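PDB 3G14: nitroreductase family protein from Clostridium novyi, which probably acts as an oxidoreductase of the nitroreductase family, whose members typically use FMN to reduce their substrates. Local coordinates for residues K47-S53 and Y172-W178; S78-I82 and T149-V153. One frame throughout, in Å; residues are numbered along the deposited sequence.

Interaction 1. Residues K47-S53 and Y172-W178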
loop_
_atom_site.group_PDB
_atom_site.type_symbol
_atom_site.label_atom_id
_atom_site.label_comp_id
_atom_site.label_asym_id
_atom_site.label_seq_id
_atom_site.Cartn_x
_atom_site.Cartn_y
_atom_site.Cartn_z
ATOM N N LYS B 47 9.474 -5.028 -9.424
ATOM C CA LYS B 47 9.059 -6.256 -10.074
ATOM C C LYS B 47 8.869 -7.320 -9.004
ATOM O O LYS B 47 9.303 -7.129 -7.848
ATOM C CB LYS B 47 10.118 -6.700 -11.099
ATOM C CG LYS B 47 10.406 -5.681 -12.224
ATOM C CD LYS B 47 11.465 -6.186 -13.229
ATOM C CE LYS B 47 11.498 -5.321 -14.492
ATOM N NZ LYS B 47 11.845 -3.927 -14.261
ATOM N N PHE B 48 8.208 -8.418 -9.392
ATOM C CA PHE B 48 7.846 -9.528 -8.502
ATOM C C PHE B 48 8.539 -10.788 -8.974
ATOM O O PHE B 48 8.537 -11.096 -10.190
ATOM C CB PHE B 48 6.310 -9.720 -8.496
ATOM C CG PHE B 48 5.609 -8.505 -8.023
ATOM C CD1 PHE B 48 5.595 -8.198 -6.653
ATOM C CD2 PHE B 48 5.015 -7.621 -8.929
ATOM C CE1 PHE B 48 5.013 -7.029 -6.176
ATOM C CE2 PHE B 48 4.400 -6.438 -8.451
ATOM C CZ PHE B 48 4.396 -6.151 -7.077
ATOM N N ILE B 49 9.122 -11.514 -8.028
ATOM C CA ILE B 49 9.618 -12.873 -8.310
ATOM C C ILE B 49 8.657 -13.846 -7.632
ATOM O O ILE B 49 8.407 -13.755 -6.406
ATOM C CB ILE B 49 11.029 -13.105 -7.776
ATOM C CG1 ILE B 49 11.979 -11.994 -8.231
ATOM C CG2 ILE B 49 11.541 -14.515 -8.141
ATOM C CD1 ILE B 49 13.391 -12.075 -7.526
ATOM N N VAL B 50 8.085 -14.738 -8.438
ATOM C CA VAL B 50 7.310 -15.873 -7.929
ATOM C C VAL B 50 8.305 -16.980 -7.586
ATOM O O VAL B 50 9.026 -17.459 -8.446
ATOM C CB VAL B 50 6.253 -16.381 -8.948
ATOM C CG1 VAL B 50 5.568 -17.706 -8.469
ATOM C CG2 VAL B 50 5.211 -15.306 -9.228
ATOM N N VAL B 51 8.373 -17.362 -6.326
ATOM C CA VAL B 51 9.318 -18.423 -5.929
ATOM C C VAL B 51 8.569 -19.738 -5.685
ATOM O O VAL B 51 7.776 -19.844 -4.707
ATOM C CB VAL B 51 10.136 -18.054 -4.672
ATOM C CG1 VAL B 51 11.062 -19.221 -4.299
ATOM C CG2 VAL B 51 10.869 -16.712 -4.870
ATOM N N GLU B 52 8.840 -20.731 -6.549
ATOM C CA GLU B 52 8.213 -22.066 -6.462
ATOM C C GLU B 52 9.175 -23.167 -6.041
ATOM O O GLU B 52 8.728 -24.198 -5.542
ATOM C CB GLU B 52 7.559 -22.491 -7.789
ATOM C CG GLU B 52 6.382 -21.606 -8.198
ATOM C CD GLU B 52 5.541 -22.148 -9.368
ATOM O OE1 GLU B 52 5.736 -23.301 -9.820
ATOM O OE2 GLU B 52 4.653 -21.391 -9.823
ATOM N N SER B 53 10.467 -22.986 -6.318
ATOM C CA SER B 53 11.474 -24.013 -6.006
ATOM C C SER B 53 11.586 -24.210 -4.511
ATOM O O SER B 53 11.833 -23.242 -3.783
ATOM C CB SER B 53 12.831 -23.578 -6.539
ATOM O OG SER B 53 13.873 -24.388 -6.025
ATOM N N TYR B 172 7.495 -7.665 -15.659
ATOM C CA TYR B 172 7.489 -7.343 -14.222
ATOM C C TYR B 172 7.311 -8.565 -13.329
ATOM O O TYR B 172 7.161 -8.410 -12.131
ATOM C CB TYR B 172 6.398 -6.318 -13.907
ATOM C CG TYR B 172 6.581 -4.994 -14.603
ATOM C CD1 TYR B 172 7.352 -3.984 -14.034
ATOM C CD2 TYR B 172 5.974 -4.748 -15.843
ATOM C CE1 TYR B 172 7.527 -2.751 -14.684
ATOM C CE2 TYR B 172 6.130 -3.513 -16.495
ATOM C CZ TYR B 172 6.927 -2.531 -15.911
ATOM O OH TYR B 172 7.098 -1.328 -16.550
ATOM N N LEU B 173 7.348 -9.758 -13.925
ATOM C CA LEU B 173 7.085 -11.018 -13.230
ATOM C C LEU B 173 8.087 -12.100 -13.639
ATOM O O LEU B 173 8.172 -12.506 -14.815
ATOM C CB LEU B 173 5.694 -11.495 -13.543
ATOM C CG LEU B 173 5.152 -12.676 -12.738
ATOM C CD1 LEU B 173 4.918 -12.289 -11.307
ATOM C CD2 LEU B 173 3.843 -13.061 -13.473
ATOM N N TYR B 174 8.827 -12.564 -12.649
ATOM C CA TYR B 174 9.863 -13.547 -12.801
ATOM C C TYR B 174 9.505 -14.829 -12.065
ATOM O O TYR B 174 8.643 -14.830 -11.157
ATOM C CB TYR B 174 11.187 -12.982 -12.277
ATOM C CG TYR B 174 11.697 -11.744 -12.994
ATOM C CD1 TYR B 174 11.666 -11.652 -14.398
ATOM C CD2 TYR B 174 12.232 -10.660 -12.273
ATOM C CE1 TYR B 174 12.171 -10.518 -15.065
ATOM C CE2 TYR B 174 12.737 -9.528 -12.931
ATOM C CZ TYR B 174 12.719 -9.469 -14.316
ATOM O OH TYR B 174 13.200 -8.337 -14.944
ATOM N N ILE B 175 10.179 -15.916 -12.431
ATOM C CA ILE B 175 10.029 -17.218 -11.745
ATOM C C ILE B 175 11.392 -17.655 -11.235
ATOM O O ILE B 175 12.331 -17.824 -12.035
ATOM C CB ILE B 175 9.381 -18.318 -12.660
ATOM C CG1 ILE B 175 9.249 -19.668 -11.950
ATOM C CG2 ILE B 175 10.158 -18.490 -13.995
ATOM C CD1 ILE B 175 8.371 -19.714 -10.735
ATOM N N ASP B 176 11.475 -17.784 -9.909
ATOM C CA ASP B 176 12.613 -18.333 -9.132
ATOM C C ASP B 176 13.884 -17.467 -9.121
ATOM O O ASP B 176 14.645 -17.484 -8.139
ATOM C CB ASP B 176 12.963 -19.775 -9.558
ATOM C CG ASP B 176 11.923 -20.805 -9.112
ATOM O OD1 ASP B 176 11.192 -20.553 -8.127
ATOM O OD2 ASP B 176 11.853 -21.867 -9.750
ATOM N N LYS B 177 14.142 -16.777 -10.230
ATOM C CA LYS B 177 15.367 -16.069 -10.463
ATOM C C LYS B 177 15.080 -14.720 -11.127
ATOM O O LYS B 177 14.258 -14.605 -12.027
ATOM C CB LYS B 177 16.292 -16.900 -11.369
ATOM C CG LYS B 177 17.560 -16.215 -11.721
ATOM C CD LYS B 177 18.407 -17.104 -12.625
ATOM C CE LYS B 177 19.637 -16.372 -13.148
ATOM N NZ LYS B 177 20.450 -17.250 -14.020
ATOM N N TRP B 178 15.759 -13.692 -10.656
ATOM C CA TRP B 178 15.635 -12.360 -11.237
ATOM C C TRP B 178 16.005 -12.394 -12.726
ATOM O O TRP B 178 17.066 -12.904 -13.105
ATOM C CB TRP B 178 16.551 -11.387 -10.477
ATOM C CG TRP B 178 16.522 -10.000 -10.999
ATOM C CD1 TRP B 178 17.418 -9.406 -11.843
ATOM C CD2 TRP B 178 15.550 -9.010 -10.678
ATOM N NE1 TRP B 178 17.030 -8.106 -12.095
ATOM C CE2 TRP B 178 15.889 -7.839 -11.390
ATOM C CE3 TRP B 178 14.399 -9.011 -9.892
ATOM C CZ2 TRP B 178 15.141 -6.661 -11.296
ATOM C CZ3 TRP B 178 13.631 -7.849 -9.830
ATOM C CH2 TRP B 178 14.022 -6.684 -10.517
#
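One carboxylate oxygen of Asp176, OD1, accepts hydrogen bonds from two backbone amides: Glu52 N at 2.8 Å and Ser53 N at 3.1 Å. A short acidic side chain is well placed here, because Ser53 is the N-cap of helix 54-63 and its turn presents two neighbouring amides. Before it runs a parallel ladder in which Phe48 N donates to Tyr172 O (2.9 Å), Tyr174 N to Phe48 O (2.9 Å), Val50 N to Tyr174 O (2.8 Å) and Asp176 N to Val50 O (2.9 Å). Asp176 then takes a positive phi of 69°, turning the chain so that Trp178 folds back under the face that carries Ile49 and Tyr174. There the beta-branched Ile49, well suited to a strand, sets CD1 4.0 Å from Trp178 CE3, at the edge of the indole, while Lys47 CD lies 3.8 Å from Trp178 CH2. On the other face Val50 CG2 meets Leu173 CD1 at 3.7 Å, and Leu173 and Phe48 reach helix 24-35, where bulky apolar groups fill the core. Backbone bonds thus fix the register of this edge strand, apolar packing backs both faces, the one with Ile49 staying partly open, and one carboxylate couples its end to a helix start.

Interaction 2. Residues S78-I82 and T149-V153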
loop_
_atom_site.group_PDB
_atom_site.type_symbol
_atom_site.label_atom_id
_atom_site.label_comp_id
_atom_site.label_asym_id
_atom_site.label_seq_id
_atom_site.Cartn_x
_atom_site.Cartn_y
_atom_site.Cartn_z
ATOM N N SER B 78 3.969 -23.410 2.151
ATOM C CA SER B 78 3.020 -22.939 1.130
ATOM C C SER B 78 3.508 -23.290 -0.289
ATOM O O SER B 78 4.695 -23.456 -0.484
ATOM C CB SER B 78 2.825 -21.432 1.215
ATOM O OG SER B 78 4.066 -20.733 1.232
ATOM N N PRO B 79 2.600 -23.338 -1.282
ATOM C CA PRO B 79 3.099 -23.686 -2.651
ATOM C C PRO B 79 4.074 -22.683 -3.288
ATOM O O PRO B 79 4.916 -23.090 -4.080
ATOM C CB PRO B 79 1.816 -23.861 -3.484
ATOM C CG PRO B 79 0.772 -23.061 -2.738
ATOM C CD PRO B 79 1.137 -23.173 -1.253
HETATM N N MSE B 80 3.931 -21.394 -2.980
HETATM C CA MSE B 80 4.848 -20.387 -3.469
HETATM C C MSE B 80 4.947 -19.177 -2.553
HETATM O O MSE B 80 4.180 -19.010 -1.595
HETATM C CB MSE B 80 4.429 -19.944 -4.883
HETATM C CG MSE B 80 3.142 -19.250 -4.910
HETATM SE SE MSE B 80 2.517 -18.653 -6.685
HETATM C CE MSE B 80 2.676 -20.225 -7.622
ATOM N N THR B 81 5.956 -18.368 -2.837
ATOM C CA THR B 81 6.173 -17.085 -2.183
ATOM C C THR B 81 6.362 -16.016 -3.252
ATOM O O THR B 81 6.980 -16.264 -4.289
ATOM C CB THR B 81 7.409 -17.178 -1.223
ATOM O OG1 THR B 81 7.049 -17.941 -0.066
ATOM C CG2 THR B 81 7.928 -15.800 -0.833
ATOM N N ILE B 82 5.772 -14.847 -3.022
ATOM C CA ILE B 82 5.948 -13.693 -3.924
ATOM C C ILE B 82 6.906 -12.718 -3.267
ATOM O O ILE B 82 6.676 -12.316 -2.133
ATOM C CB ILE B 82 4.611 -13.008 -4.274
ATOM C CG1 ILE B 82 3.692 -14.010 -4.987
ATOM C CG2 ILE B 82 4.855 -11.798 -5.173
ATOM C CD1 ILE B 82 2.218 -13.622 -5.139
ATOM N N THR B 149 5.750 -12.519 0.654
ATOM C CA THR B 149 4.644 -13.211 1.289
ATOM C C THR B 149 4.491 -14.632 0.759
ATOM O O THR B 149 4.624 -14.874 -0.481
ATOM C CB THR B 149 3.311 -12.433 1.048
ATOM O OG1 THR B 149 2.184 -13.181 1.555
ATOM C CG2 THR B 149 3.110 -12.180 -0.430
ATOM N N PRO B 150 4.166 -15.580 1.664
ATOM C CA PRO B 150 3.680 -16.864 1.163
ATOM C C PRO B 150 2.329 -16.655 0.449
ATOM O O PRO B 150 1.644 -15.668 0.669
ATOM C CB PRO B 150 3.434 -17.670 2.437
ATOM C CG PRO B 150 3.180 -16.584 3.505
ATOM C CD PRO B 150 4.118 -15.509 3.147
ATOM N N LEU B 151 1.970 -17.606 -0.385
ATOM C CA LEU B 151 0.674 -17.592 -1.086
ATOM C C LEU B 151 0.183 -19.026 -1.065
ATOM O O LEU B 151 0.898 -19.932 -1.513
ATOM C CB LEU B 151 0.863 -17.109 -2.526
ATOM C CG LEU B 151 -0.472 -16.897 -3.261
ATOM C CD1 LEU B 151 -1.107 -15.644 -2.679
ATOM C CD2 LEU B 151 -0.247 -16.796 -4.774
ATOM N N GLY B 152 -1.016 -19.253 -0.529
ATOM C CA GLY B 152 -1.574 -20.605 -0.486
ATOM C C GLY B 152 -3.037 -20.596 -0.054
ATOM O O GLY B 152 -3.564 -19.598 0.420
ATOM N N VAL B 153 -3.684 -21.731 -0.195
ATOM C CA VAL B 153 -4.967 -21.891 0.443
ATOM C C VAL B 153 -4.774 -22.033 1.964
ATOM O O VAL B 153 -4.016 -22.884 2.408
ATOM C CB VAL B 153 -5.668 -23.129 -0.086
ATOM C CG1 VAL B 153 -7.012 -23.271 0.600
ATOM C CG2 VAL B 153 -5.775 -23.033 -1.597
#
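Ser78 begins the approach to the strand just after helix 70-77. Its small side chain fits close to Pro150, OG lying 3.4 Å from Pro150 CB, while the hydroxyl itself is satisfied by the carbonyl of Ala74 in the preceding helix. Pro79 follows, with no amide hydrogen to offer the neighbouring strand; its CD rests 3.3 Å from Leu151 O and 3.8 Å from Gly152 CA, where the lack of a side chain leaves room for the ring. At Met80, a selenomethionine in this crystal, regular pairing starts: Leu151 N donates to Met80 O at 2.9 Å, and the long, flexible side chain brings SE to 3.8 Å from Leu151 CD2. The two strands are antiparallel neighbours in the mixed sheet of the nitroreductase fold, which has helices packed on both faces. Thr81 faces Pro150 as a non-hydrogen-bonded pair, a position that suits a proline; the CA atoms are only 4.2 Å apart, and Thr81 CA makes a CA-H...O contact with Thr149 O at 3.2 Å. Ile82 and Thr149 then form a hydrogen-bonded pair, Ile82 N to Thr149 O at 2.8 Å and Thr149 N to Ile82 O at 2.9 Å. On the face shared with Met80, branched Ile82 packs CD1 4.0 Å from Leu151 CD2, and helix 99-117 covers both residues through Ile111 and Ala115.

From the N terminus, the chain passes helix 24-35 and enters the sheet at strand 46-51, whose partner 173-175 arrives much later; interaction 1 therefore closes a loop of 118 residues. Inside that loop, after helices 54-63 and 70-77, strand 80-86 pairs with strand 144-151, so interaction 2 closes a smaller loop of 66 residues nested within the first. The sheet order is 144-151, 80-86, 46-51, 173-175, which makes the two contacts the outer strand pairs of the sheet, joined where their inner strands, 80-86 and 46-51, run side by side. They meet there: Val51 N lies 2.7 Å from Thr81 O, a probable hydrogen bond, and Val50 CG1 packs 3.7 Å from Met80 SE.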